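Putative metal resistance protein (Proteus mirabilis, PDB 6C29) probably acts in protein-disulfide reduction, its N-terminal periplasmic domain, present here as tandem immunoglobulin folds, priming the disulfide isomerase ScsC. Local coordinates at residues D136-W139 against Q140-A144. Numbering follows the deposited sequence.
Sequences DFEW and QYNQA
Gln143 lays its CG over one face of the Trp139 indole, 3.7 Å from the centroid of the six-membered ring and 22° off the ring normal, which meets the criterion for a CH-pi contact. The bend of the Gln143 chain at chi2 folds the amide back over the indole, and chi3 turns its plane to within 6° of the ring plane, stacked on it. Water 2 accepts a bond from Gln143 NE2 at 2.6 Å and returns a weak one to Trp139 O.

On another side of the helix, Phe137 and Tyr141, one turn apart, run side by side in the same direction. Phe137 CZ comes to 3.8 Å from Tyr141 CD2, and the ring planes meet obliquely at 47°. Water 1 donates to Asn142 OD1 at 2.9 Å and, weakly, to Glu138 OE2, while Glu138 OE1 forms a salt bridge with Lys31.

Backbone bonds set these i/i+4 spacings: Gln140 N to Asp136 O at 2.9 Å, nearly straight, is the first of four between 136-139 and 140-144, the last being Gln143 N to Trp139 O at 2.9 Å; Ala144 N to Gln140 O carries the pattern on.

Both buried rings rest on Leu33, and Tyr141 OH bonds to Ile95 O. This is an amphipathic alpha-helix, 137-145, packed by its apolar side against strands 16-24, 30-38 and 90-97 of the N-terminal immunoglobulin-fold domain.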
loop_
_atom_site.group_PDB
_atom_site.type_symbol
_atom_site.label_atom_id
_atom_site.label_comp_id
_atom_site.label_asym_id
_atom_site.label_seq_id
_atom_site.Cartn_x
_atom_site.Cartn_y
_atom_site.Cartn_z
ATOM N N ASP A 136 -0.566 21.964 11.296
ATOM C CA ASP A 136 -0.535 21.710 9.869
ATOM C C ASP A 136 -1.007 20.319 9.497
ATOM O O ASP A 136 -0.575 19.760 8.492
ATOM C CB ASP A 136 0.848 21.988 9.338
ATOM C CG ASP A 136 1.876 21.024 9.830
ATOM O OD1 ASP A 136 1.589 20.157 10.681
ATOM O OD2 ASP A 136 3.008 21.170 9.340
ATOM N N PHE A 137 -1.928 19.789 10.294
ATOM C CA PHE A 137 -2.460 18.443 10.043
ATOM C C PHE A 137 -3.135 18.325 8.679
ATOM O O PHE A 137 -2.895 17.343 7.973
ATOM C CB PHE A 137 -3.433 18.050 11.156
ATOM C CG PHE A 137 -4.006 16.684 10.998
ATOM C CD1 PHE A 137 -3.305 15.576 11.420
ATOM C CD2 PHE A 137 -5.270 16.505 10.453
ATOM C CE1 PHE A 137 -3.831 14.324 11.285
ATOM C CE2 PHE A 137 -5.815 15.233 10.329
ATOM C CZ PHE A 137 -5.102 14.150 10.738
ATOM N N GLU A 138 -3.983 19.287 8.310
ATOM C CA GLU A 138 -4.748 19.213 7.053
ATOM C C GLU A 138 -3.781 19.238 5.851
ATOM O O GLU A 138 -3.924 18.455 4.895
ATOM C CB GLU A 138 -5.768 20.356 6.983
ATOM C CG GLU A 138 -6.743 20.288 5.815
ATOM C CD GLU A 138 -7.761 19.137 5.912
ATOM O OE1 GLU A 138 -7.810 18.448 6.961
ATOM O OE2 GLU A 138 -8.524 18.927 4.932
ATOM N N TRP A 139 -2.755 20.077 5.927
ATOM C CA TRP A 139 -1.726 20.098 4.899
ATOM C C TRP A 139 -0.981 18.775 4.837
ATOM O O TRP A 139 -0.748 18.253 3.727
ATOM C CB TRP A 139 -0.734 21.230 5.158
ATOM C CG TRP A 139 0.411 21.291 4.183
ATOM C CD1 TRP A 139 0.409 21.839 2.920
ATOM C CD2 TRP A 139 1.741 20.791 4.401
ATOM N NE1 TRP A 139 1.662 21.693 2.342
ATOM C CE2 TRP A 139 2.491 21.055 3.227
ATOM C CE3 TRP A 139 2.368 20.143 5.463
ATOM C CZ2 TRP A 139 3.853 20.722 3.110
ATOM C CZ3 TRP A 139 3.722 19.798 5.331
ATOM C CH2 TRP A 139 4.438 20.095 4.167
ATOM N N GLN A 140 -0.554 18.255 5.988
ATOM C CA GLN A 140 0.129 16.969 6.012
ATOM C C GLN A 140 -0.772 15.887 5.435
ATOM O O GLN A 140 -0.294 15.070 4.674
ATOM C CB GLN A 140 0.572 16.569 7.438
ATOM C CG GLN A 140 1.760 17.378 8.024
ATOM C CD GLN A 140 2.556 16.546 9.043
ATOM O OE1 GLN A 140 2.147 15.436 9.425
ATOM N NE2 GLN A 140 3.702 17.064 9.462
ATOM N N TYR A 141 -2.062 15.916 5.759
ATOM C CA TYR A 141 -2.984 14.880 5.275
ATOM C C TYR A 141 -3.116 14.983 3.750
ATOM O O TYR A 141 -3.110 13.956 3.047
ATOM C CB TYR A 141 -4.372 15.015 5.934
ATOM C CG TYR A 141 -5.088 13.712 5.977
ATOM C CD1 TYR A 141 -5.794 13.246 4.898
ATOM C CD2 TYR A 141 -5.045 12.928 7.125
ATOM C CE1 TYR A 141 -6.402 12.037 4.955
ATOM C CE2 TYR A 141 -5.644 11.718 7.190
ATOM C CZ TYR A 141 -6.341 11.282 6.113
ATOM O OH TYR A 141 -6.982 10.055 6.114
ATOM N N ASN A 142 -3.276 16.192 3.221
ATOM C CA ASN A 142 -3.398 16.363 1.776
ATOM C C ASN A 142 -2.116 16.003 1.043
ATOM O O ASN A 142 -2.171 15.441 -0.047
ATOM C CB ASN A 142 -3.836 17.772 1.456
ATOM C CG ASN A 142 -5.297 18.008 1.797
ATOM O OD1 ASN A 142 -6.091 17.070 1.884
ATOM N ND2 ASN A 142 -5.659 19.265 1.979
ATOM N N GLN A 143 -0.977 16.339 1.615
ATOM C CA GLN A 143 0.297 15.925 1.036
ATOM C C GLN A 143 0.398 14.404 0.955
ATOM O O GLN A 143 0.847 13.862 -0.053
ATOM C CB GLN A 143 1.486 16.465 1.866
ATOM C CG GLN A 143 1.754 17.975 1.821
ATOM C CD GLN A 143 2.230 18.447 0.462
ATOM O OE1 GLN A 143 3.356 18.142 0.064
ATOM N NE2 GLN A 143 1.384 19.154 -0.256
ATOM N N ALA A 144 -0.068 13.707 1.989
ATOM C CA ALA A 144 -0.040 12.263 1.999
ATOM C C ALA A 144 -1.019 11.661 1.004
ATOM O O ALA A 144 -0.686 10.684 0.316
ATOM C CB ALA A 144 -0.348 11.756 3.394
HETATM O O HOH W 1 -7.449 16.492 4.366
HETATM O O HOH W 2 -0.923 19.762 0.745
#